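Local coordinates for protein Fc fragment of IgE receptor II (Bos taurus, PDB 6PWS) that binds mannose-type sugars through a calcium ion in its C-type carbohydrate-recognition domain and, as CD23, probably serves as a receptor for the Fc part of IgE, at residues A[14-18]-A[19-23]; A[29-32]-A[33-37]; A[89-93]-A[94-98]. All coordinates share one frame; numbering follows the deposited sequence. Where two conformers were deposited one is given.

In the fold
From the N terminus the chain first folds back on itself in contact 1, a hairpin closed by the turn between strand 14-16 and strand 19-25, the latter also pairing antiparallel with strand 123-131. Contact 2 follows as the first turns of helix 30-39, its centre about 18 Å from that of contact 1 and fastened by the Cys37-Cys128 disulfide to the same strand 123-131. Contact 3 lies much later, in the long loop between strands 79-80 and 105-108, where two calcium ions and the sugar bind; contact 1 is on the opposite side of the chain's centre. The three come in series, neither nested nor crossed.

Contact 1: A[14-18]-A[19-23]; sequences IYFQK and KCYYF
Ile14 and Tyr21 face each other as a hydrogen-bonded pair in a beta hairpin, strand 14-16 turning back into strand 19-25 near the N terminus of the modelled chain, in a C-type lectin fold. Ile14 N gives its hydrogen to Tyr21 O at 2.9 Å, and Tyr21 N returns one to Ile14 O at 2.8 Å. Nearer the turn, Phe16 and Lys19 repeat the pattern. The bond from Phe16 N to Lys19 O is almost straight (173° at the hydrogen), whereas Lys19 N approaches Phe16 O from above the carbonyl plane. A type I' turn runs from Phe16 to Lys19.

On the face carrying Ile14, Phe16, Lys19 and Tyr21, the Tyr21 ring lies along the neighbouring strand. Its CE1 rests 3.7 Å from Phe16 CB, and the carbonyl oxygens of Ile14 and Phe16 sit at its edge, in its plane. Ile14 CG1 meets the edge of the Phe23 ring at CE2, 4.2 Å away, the two side chains crossing at about a right angle.

The other face bears Tyr15 and Cys20. The Tyr15 ring runs along the hairpin toward the turn, since CG points away from the backbone N (chi1 173°). Its CD1 comes to 3.3 Å from Lys19 O. Its OH accepts the hydrogen of Lys18 N at 2.9 Å.

Farther out, Cys20 forms a disulfide with Cys9, and helix 50-59 covers the Phe16 face: Phe55 stacks on Phe16, and Glu52 bonds to Tyr21 OH and pairs with Lys19 NZ, which also bridges to Asp129. A water donates to both Gln17 O and Tyr21 OH, 2.8 Å from each.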
loop_
_atom_site.group_PDB
_atom_site.type_symbol
_atom_site.label_atom_id
_atom_site.label_comp_id
_atom_site.label_asym_id
_atom_site.label_seq_id
_atom_site.Cartn_x
_atom_site.Cartn_y
_atom_site.Cartn_z
ATOM N N ILE A 14 -0.313 -13.652 -4.718
ATOM C CA ILE A 14 1.061 -13.900 -5.152
ATOM C C ILE A 14 1.958 -13.993 -3.921
ATOM O O ILE A 14 1.957 -13.086 -3.077
ATOM C CB ILE A 14 1.550 -12.763 -6.073
ATOM C CG1 ILE A 14 0.583 -12.532 -7.244
ATOM C CG2 ILE A 14 2.966 -13.049 -6.572
ATOM C CD1 ILE A 14 0.424 -13.720 -8.193
ATOM N N TYR A 15 2.754 -15.062 -3.841
ATOM C CA TYR A 15 3.619 -15.303 -2.693
ATOM C C TYR A 15 4.963 -14.581 -2.808
ATOM O O TYR A 15 5.617 -14.617 -3.858
ATOM C CB TYR A 15 3.883 -16.813 -2.546
ATOM C CG TYR A 15 4.906 -17.056 -1.460
ATOM C CD1 TYR A 15 4.555 -16.933 -0.124
ATOM C CD2 TYR A 15 6.237 -17.323 -1.763
ATOM C CE1 TYR A 15 5.483 -17.090 0.875
ATOM C CE2 TYR A 15 7.177 -17.486 -0.762
ATOM C CZ TYR A 15 6.788 -17.372 0.556
ATOM O OH TYR A 15 7.698 -17.508 1.574
ATOM N N PHE A 16 5.398 -13.964 -1.706
ATOM C CA PHE A 16 6.765 -13.454 -1.601
ATOM C C PHE A 16 7.158 -13.389 -0.133
ATOM O O PHE A 16 6.467 -12.742 0.663
ATOM C CB PHE A 16 6.914 -12.069 -2.242
ATOM C CG PHE A 16 8.307 -11.505 -2.128
ATOM C CD1 PHE A 16 9.304 -11.917 -2.996
ATOM C CD2 PHE A 16 8.622 -10.569 -1.153
ATOM C CE1 PHE A 16 10.585 -11.411 -2.900
ATOM C CE2 PHE A 16 9.904 -10.069 -1.048
ATOM C CZ PHE A 16 10.883 -10.487 -1.926
ATOM N N GLN A 17 8.264 -14.052 0.221
ATOM C CA GLN A 17 8.886 -13.948 1.543
ATOM C C GLN A 17 7.890 -13.865 2.694
ATOM O O GLN A 17 7.785 -12.842 3.385
ATOM C CB GLN A 17 9.891 -12.791 1.579
ATOM C CG GLN A 17 11.058 -13.012 0.633
ATOM C CD GLN A 17 12.169 -11.999 0.798
ATOM O OE1 GLN A 17 12.061 -11.049 1.579
ATOM N NE2 GLN A 17 13.253 -12.198 0.058
ATOM N N LYS A 18 7.181 -14.967 2.921
ATOM C CA LYS A 18 6.316 -15.198 4.074
ATOM C C LYS A 18 4.976 -14.489 3.955
ATOM O O LYS A 18 4.153 -14.613 4.875
ATOM C CB LYS A 18 6.957 -14.795 5.410
ATOM C CG LYS A 18 8.369 -15.271 5.570
ATOM C CD LYS A 18 9.061 -14.429 6.604
ATOM C CE LYS A 18 10.255 -15.142 7.159
ATOM N NZ LYS A 18 11.439 -15.189 6.264
ATOM N N LYS A 19 4.733 -13.747 2.881
ATOM C CA LYS A 19 3.504 -12.994 2.724
ATOM C C LYS A 19 2.884 -13.294 1.367
ATOM O O LYS A 19 3.522 -13.848 0.467
ATOM C CB LYS A 19 3.754 -11.484 2.913
ATOM C CG LYS A 19 4.068 -11.119 4.365
ATOM C CD LYS A 19 4.465 -9.653 4.549
ATOM C CE LYS A 19 3.349 -8.697 4.147
ATOM N NZ LYS A 19 3.702 -7.282 4.466
ATOM N N CYS A 20 1.618 -12.914 1.253
ATOM C CA CYS A 20 0.833 -13.028 0.037
ATOM C C CYS A 20 0.327 -11.645 -0.329
ATOM O O CYS A 20 -0.055 -10.871 0.556
ATOM C CB CYS A 20 -0.373 -13.933 0.281
ATOM S SG CYS A 20 0.074 -15.600 0.812
ATOM N N TYR A 21 0.277 -11.368 -1.633
ATOM C CA TYR A 21 -0.036 -10.036 -2.136
ATOM C C TYR A 21 -1.131 -10.109 -3.184
ATOM O O TYR A 21 -1.150 -11.016 -4.028
ATOM C CB TYR A 21 1.229 -9.368 -2.708
ATOM C CG TYR A 21 2.335 -9.245 -1.680
ATOM C CD1 TYR A 21 3.195 -10.301 -1.430
ATOM C CD2 TYR A 21 2.506 -8.077 -0.948
ATOM C CE1 TYR A 21 4.200 -10.201 -0.474
ATOM C CE2 TYR A 21 3.518 -7.961 0.004
ATOM C CZ TYR A 21 4.363 -9.027 0.232
ATOM O OH TYR A 21 5.392 -8.962 1.148
ATOM N N TYR A 22 -2.018 -9.120 -3.143
ATOM C CA TYR A 22 -3.134 -9.011 -4.074
ATOM C C TYR A 22 -2.986 -7.700 -4.828
ATOM O O TYR A 22 -2.965 -6.626 -4.214
ATOM C CB TYR A 22 -4.464 -9.018 -3.325
ATOM C CG TYR A 22 -5.646 -9.212 -4.243
ATOM C CD1 TYR A 22 -6.349 -8.138 -4.772
ATOM C CD2 TYR A 22 -6.044 -10.487 -4.598
ATOM C CE1 TYR A 22 -7.429 -8.345 -5.623
ATOM C CE2 TYR A 22 -7.118 -10.703 -5.428
ATOM C CZ TYR A 22 -7.805 -9.639 -5.939
ATOM O OH TYR A 22 -8.868 -9.892 -6.779
ATOM N N PHE A 23 -2.858 -7.784 -6.146
ATOM C CA PHE A 23 -2.708 -6.604 -6.998
ATOM C C PHE A 23 -4.088 -6.223 -7.527
ATOM O O PHE A 23 -4.508 -6.646 -8.606
ATOM C CB PHE A 23 -1.680 -6.847 -8.101
ATOM C CG PHE A 23 -0.296 -7.057 -7.566
ATOM C CD1 PHE A 23 0.539 -5.969 -7.359
ATOM C CD2 PHE A 23 0.151 -8.318 -7.205
ATOM C CE1 PHE A 23 1.801 -6.140 -6.816
ATOM C CE2 PHE A 23 1.417 -8.489 -6.672
ATOM C CZ PHE A 23 2.240 -7.400 -6.474
HETATM O O HOH W 1 7.461 -10.228 2.543
#

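Contact 2: A[29-32]-A[33-37]; sequences KWIQ and ARYAC
Lys29 and Ala33, one helical turn apart, are joined through their backbones at the start of helix 30-39, the first helix of the C-type lectin fold.

Four successive i to i+4 links carry the helix across this stretch: Ala33 N to Lys29 O, Arg34 N to Trp30 O, Tyr35 N to Ile31 O and Ala36 N to Gln32 O. The third is the longest, Tyr35 N lying 3.2 Å from Ile31 O. Lys29 holds the N-cap position, and its amide is engaged by the side chain of the N3 residue, one arm of a capping box: Lys29 N donates to Gln32 OE1 at 2.9 Å, nearly straight (169°) and on a lone pair in the amide plane. The Gln32 chain reaches back there because CG stands beside its own backbone N (chi1 -67°) and the rest is extended.

Among the apolar and flat groups, in the conformer of Ile31 described here, CG1 touches Tyr35 CE2 at 3.8 Å, the two chains pointing the same way. Ile31 O also lies 3.3 Å from Tyr35 CD2, oblique to the ring. Arg34 runs over one face of the Tyr35 ring, its CD near the rim, and Tyr35 OH stands 3.3 Å above the guanidinium plane. The charged partner of Arg34 NE is Glu38, one turn onward.

On the inner side, Ala33 and Cys37 pack on Leu44 of strand 43-44 and on Trp126 of strand 123-131, to which the Cys37-Cys128 disulfide ties the helix, while Trp30 meets Trp66 edge-to-face and bonds through NE1 to Ile67 O of strand 65-67.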
loop_
_atom_site.group_PDB
_atom_site.type_symbol
_atom_site.label_atom_id
_atom_site.label_comp_id
_atom_site.label_asym_id
_atom_site.label_seq_id
_atom_site.Cartn_x
_atom_site.Cartn_y
_atom_site.Cartn_z
ATOM N N LYS A 29 -11.158 5.074 -4.032
ATOM C CA LYS A 29 -10.579 5.973 -3.044
ATOM C C LYS A 29 -9.874 5.133 -1.977
ATOM O O LYS A 29 -10.088 3.927 -1.870
ATOM C CB LYS A 29 -11.686 6.820 -2.417
ATOM C CG LYS A 29 -12.471 7.647 -3.423
ATOM C CD LYS A 29 -13.592 8.440 -2.771
ATOM C CE LYS A 29 -14.396 9.218 -3.802
ATOM N NZ LYS A 29 -15.492 9.998 -3.186
ATOM N N TRP A 30 -9.033 5.765 -1.148
ATOM C CA TRP A 30 -8.230 4.980 -0.203
ATOM C C TRP A 30 -9.111 4.142 0.729
ATOM O O TRP A 30 -8.850 2.953 0.936
ATOM C CB TRP A 30 -7.286 5.877 0.596
ATOM C CG TRP A 30 -6.337 5.133 1.494
ATOM C CD1 TRP A 30 -5.128 4.607 1.145
ATOM C CD2 TRP A 30 -6.506 4.835 2.894
ATOM N NE1 TRP A 30 -4.529 4.021 2.224
ATOM C CE2 TRP A 30 -5.353 4.135 3.312
ATOM C CE3 TRP A 30 -7.507 5.102 3.840
ATOM C CZ2 TRP A 30 -5.171 3.707 4.623
ATOM C CZ3 TRP A 30 -7.324 4.669 5.141
ATOM C CH2 TRP A 30 -6.162 3.981 5.520
ATOM N N ILE A 31 -10.174 4.733 1.293
ATOM C CA ILE A 31 -11.022 3.991 2.226
ATOM C C ILE A 31 -11.731 2.844 1.512
ATOM O O ILE A 31 -11.939 1.767 2.087
ATOM C CB ILE A 31 -12.015 4.935 2.930
ATOM C CG1 ILE A 31 -12.886 4.155 3.919
ATOM C CG2 ILE A 31 -12.917 5.647 1.913
ATOM C CD1 ILE A 31 -13.697 5.028 4.856
ATOM N N GLN A 32 -12.121 3.052 0.254
ATOM C CA GLN A 32 -12.735 1.975 -0.511
ATOM C C GLN A 32 -11.749 0.837 -0.733
ATOM O O GLN A 32 -12.117 -0.344 -0.673
ATOM C CB GLN A 32 -13.251 2.498 -1.849
ATOM C CG GLN A 32 -14.421 3.465 -1.747
ATOM C CD GLN A 32 -14.816 4.043 -3.094
ATOM O OE1 GLN A 32 -13.971 4.477 -3.871
ATOM N NE2 GLN A 32 -16.111 4.053 -3.378
ATOM N N ALA A 33 -10.483 1.175 -0.977
ATOM C CA ALA A 33 -9.450 0.157 -1.126
ATOM C C ALA A 33 -9.206 -0.573 0.193
ATOM O O ALA A 33 -8.993 -1.792 0.200
ATOM C CB ALA A 33 -8.171 0.791 -1.678
ATOM N N ARG A 34 -9.261 0.143 1.324
ATOM C CA ARG A 34 -9.151 -0.515 2.623
ATOM C C ARG A 34 -10.168 -1.645 2.718
ATOM O O ARG A 34 -9.837 -2.787 3.059
ATOM C CB ARG A 34 -9.378 0.482 3.767
ATOM C CG ARG A 34 -9.425 -0.212 5.133
ATOM C CD ARG A 34 -10.234 0.496 6.141
ATOM N NE ARG A 34 -10.336 -0.307 7.350
ATOM C CZ ARG A 34 -10.716 0.192 8.510
ATOM N NH1 ARG A 34 -11.048 1.466 8.600
ATOM N NH2 ARG A 34 -10.759 -0.557 9.591
ATOM N N TYR A 35 -11.431 -1.323 2.432
ATOM C CA TYR A 35 -12.486 -2.315 2.583
ATOM C C TYR A 35 -12.458 -3.359 1.479
ATOM O O TYR A 35 -12.866 -4.499 1.711
ATOM C CB TYR A 35 -13.844 -1.623 2.718
ATOM C CG TYR A 35 -13.977 -0.985 4.086
ATOM C CD1 TYR A 35 -14.033 -1.770 5.236
ATOM C CD2 TYR A 35 -13.999 0.390 4.241
ATOM C CE1 TYR A 35 -14.125 -1.200 6.496
ATOM C CE2 TYR A 35 -14.087 0.966 5.496
ATOM C CZ TYR A 35 -14.144 0.171 6.618
ATOM O OH TYR A 35 -14.235 0.756 7.862
ATOM N N ALA A 36 -11.965 -3.012 0.289
ATOM C CA ALA A 36 -11.818 -4.017 -0.758
ATOM C C ALA A 36 -10.817 -5.083 -0.336
ATOM O O ALA A 36 -11.035 -6.280 -0.556
ATOM C CB ALA A 36 -11.388 -3.356 -2.070
ATOM N N CYS A 37 -9.710 -4.669 0.288
ATOM C CA CYS A 37 -8.756 -5.645 0.799
ATOM C C CYS A 37 -9.370 -6.493 1.909
ATOM O O CYS A 37 -9.187 -7.714 1.936
ATOM C CB CYS A 37 -7.484 -4.963 1.298
ATOM S SG CYS A 37 -6.447 -4.256 -0.017
#

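Contact 3: A[89-93]-A[94-98]; sequences SNWQP and GEPND. With CA (calcium ion), chain B; CA (calcium ion), chain C; MMA (methyl alpha-D-mannopyranoside), chain D.
The sugar-binding loop of this C-type lectin domain brings Trp91 against Pro96 and Gln92 against Glu95, within and just before the Glu95-Pro96-Asn97 sequence, the signature of mannose-type binding, two of whose side chains bind calcium. The chain reverses in a type II turn from Gln92 to Glu95, closed by Glu95 N donating to Gln92 O at 2.9 Å, with Gly94 taking the positive phi of the third position.

A cis peptide precedes Pro96 and places the proline over one face of the indole, CD foremost. Pro96 CD sits 3.5 Å from the centroid of the six-membered ring of Trp91, 11° off the normal, a CH-pi contact. Gln92 CB meets Glu95 CG at 3.7 Å. Bent at chi2 (-62°), Glu95 turns its carboxylate toward the calcium ion, which OE1 binds at 2.5 Å. OE2 holds a water that also donates to Pro93 O, a link that helps to fix the rotation of the carboxylate.

Asn97 OD1 binds the same ion at 2.4 Å, and mannoside O3 and O4 complete its shell together with Glu103 OE1, Asn115 and Asp116. Asn97 ND2 donates to mannoside O4 at 2.8 Å, while Glu95 OE2 lies 2.7 Å from that oxygen. Asp98 OD1 reaches the second calcium ion, shared with a water, Asp71, Glu75, Asn104 and the backbone O of Glu103.

Mannoside O4 is thus held by the metal and by the Asn97 amide, with the Glu95 carboxylate close by. Such a grip on neighbouring hydroxyls O3 and O4 is consistent with calcium-dependent recognition of mannose-type sugars.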
loop_
_atom_site.group_PDB
_atom_site.type_symbol
_atom_site.label_atom_id
_atom_site.label_comp_id
_atom_site.label_asym_id
_atom_site.label_seq_id
_atom_site.Cartn_x
_atom_site.Cartn_y
_atom_site.Cartn_z
ATOM N N SER A 89 11.524 3.123 4.383
ATOM C CA SER A 89 10.770 4.050 3.550
ATOM C C SER A 89 11.259 4.049 2.107
ATOM O O SER A 89 12.418 3.745 1.809
ATOM C CB SER A 89 10.788 5.480 4.099
ATOM O OG SER A 89 12.110 5.989 4.179
ATOM N N ASN A 90 10.357 4.459 1.214
ATOM C CA ASN A 90 10.653 4.613 -0.204
ATOM C C ASN A 90 10.010 5.880 -0.750
ATOM O O ASN A 90 9.458 5.880 -1.856
ATOM C CB ASN A 90 10.214 3.384 -0.997
ATOM C CG ASN A 90 10.816 3.339 -2.378
ATOM O OD1 ASN A 90 11.993 3.663 -2.555
ATOM N ND2 ASN A 90 10.028 2.913 -3.368
ATOM N N TRP A 91 10.077 6.985 0.001
ATOM C CA TRP A 91 9.444 8.222 -0.427
ATOM C C TRP A 91 10.059 8.765 -1.711
ATOM O O TRP A 91 11.284 8.886 -1.832
ATOM C CB TRP A 91 9.597 9.287 0.665
ATOM C CG TRP A 91 8.882 8.983 1.944
ATOM C CD1 TRP A 91 9.449 8.715 3.161
ATOM C CD2 TRP A 91 7.458 8.932 2.140
ATOM N NE1 TRP A 91 8.473 8.494 4.101
ATOM C CE2 TRP A 91 7.243 8.623 3.501
ATOM C CE3 TRP A 91 6.347 9.156 1.308
ATOM C CZ2 TRP A 91 5.963 8.550 4.054
ATOM C CZ3 TRP A 91 5.075 9.078 1.859
ATOM C CH2 TRP A 91 4.898 8.769 3.217
ATOM N N GLN A 92 9.207 9.177 -2.639
ATOM C CA GLN A 92 9.655 10.052 -3.712
ATOM C C GLN A 92 10.319 11.282 -3.092
ATOM O O GLN A 92 9.811 11.810 -2.097
ATOM C CB GLN A 92 8.424 10.483 -4.524
ATOM C CG GLN A 92 8.678 11.496 -5.644
ATOM C CD GLN A 92 9.436 10.921 -6.822
ATOM O OE1 GLN A 92 9.660 9.725 -6.914
ATOM N NE2 GLN A 92 9.866 11.786 -7.717
ATOM N N PRO A 93 11.436 11.769 -3.636
ATOM C CA PRO A 93 12.051 12.973 -3.067
ATOM C C PRO A 93 11.050 14.107 -2.884
ATOM O O PRO A 93 10.288 14.450 -3.791
ATOM C CB PRO A 93 13.142 13.311 -4.086
ATOM C CG PRO A 93 13.580 11.944 -4.568
ATOM C CD PRO A 93 12.280 11.161 -4.678
ATOM N N GLY A 94 11.066 14.697 -1.686
ATOM C CA GLY A 94 10.174 15.787 -1.345
ATOM C C GLY A 94 8.867 15.357 -0.714
ATOM O O GLY A 94 8.137 16.212 -0.186
ATOM N N GLU A 95 8.548 14.062 -0.784
ATOM C CA GLU A 95 7.364 13.509 -0.161
ATOM C C GLU A 95 7.719 12.914 1.196
ATOM O O GLU A 95 8.869 12.526 1.446
ATOM C CB GLU A 95 6.757 12.406 -1.042
ATOM C CG GLU A 95 6.481 12.835 -2.477
ATOM C CD GLU A 95 5.483 13.970 -2.636
ATOM O OE1 GLU A 95 4.694 14.244 -1.701
ATOM O OE2 GLU A 95 5.499 14.572 -3.746
ATOM N N PRO A 96 6.733 12.801 2.089
ATOM C CA PRO A 96 5.388 13.373 1.966
ATOM C C PRO A 96 5.453 14.899 2.133
ATOM O O PRO A 96 6.301 15.422 2.865
ATOM C CB PRO A 96 4.636 12.721 3.126
ATOM C CG PRO A 96 5.708 12.537 4.186
ATOM C CD PRO A 96 6.956 12.181 3.409
ATOM N N ASN A 97 4.550 15.600 1.451
ATOM C CA ASN A 97 4.522 17.055 1.482
ATOM C C ASN A 97 3.197 17.655 1.945
ATOM O O ASN A 97 3.101 18.887 2.046
ATOM C CB ASN A 97 4.960 17.643 0.132
ATOM C CG ASN A 97 4.046 17.272 -1.021
ATOM O OD1 ASN A 97 3.039 16.576 -0.855
ATOM N ND2 ASN A 97 4.394 17.757 -2.209
ATOM N N ASP A 98 2.189 16.838 2.236
ATOM C CA ASP A 98 0.884 17.310 2.710
ATOM C C ASP A 98 0.362 18.450 1.834
ATOM O O ASP A 98 -0.068 19.505 2.317
ATOM C CB ASP A 98 0.908 17.686 4.192
ATOM C CG ASP A 98 -0.467 17.550 4.843
ATOM O OD1 ASP A 98 -1.124 16.497 4.628
ATOM O OD2 ASP A 98 -0.901 18.485 5.557
HETATM CA CA CA B . 2.241 14.522 -1.912
HETATM CA CA CA C . -0.869 14.380 5.874
HETATM C C1 MMA D . 0.631 16.927 -6.927
HETATM C C2 MMA D . 0.217 15.765 -6.035
HETATM C C3 MMA D . 1.008 15.835 -4.782
HETATM C C4 MMA D . 2.482 15.744 -5.054
HETATM C C5 MMA D . 2.928 16.819 -6.044
HETATM C C6 MMA D . 4.344 16.569 -6.470
HETATM C C7 MMA D . 0.769 19.290 -6.787
HETATM O O1 MMA D . 0.353 18.064 -6.226
HETATM O O2 MMA D . 0.452 14.495 -6.667
HETATM O O3 MMA D . 0.665 14.739 -3.907
HETATM O O4 MMA D . 3.153 15.867 -3.802
HETATM O O5 MMA D . 2.089 16.830 -7.255
HETATM O O6 MMA D . 4.722 17.550 -7.397
HETATM O O HOH W 2 7.871 15.940 -4.129
HETATM O O HOH W 3 1.269 14.104 4.901
#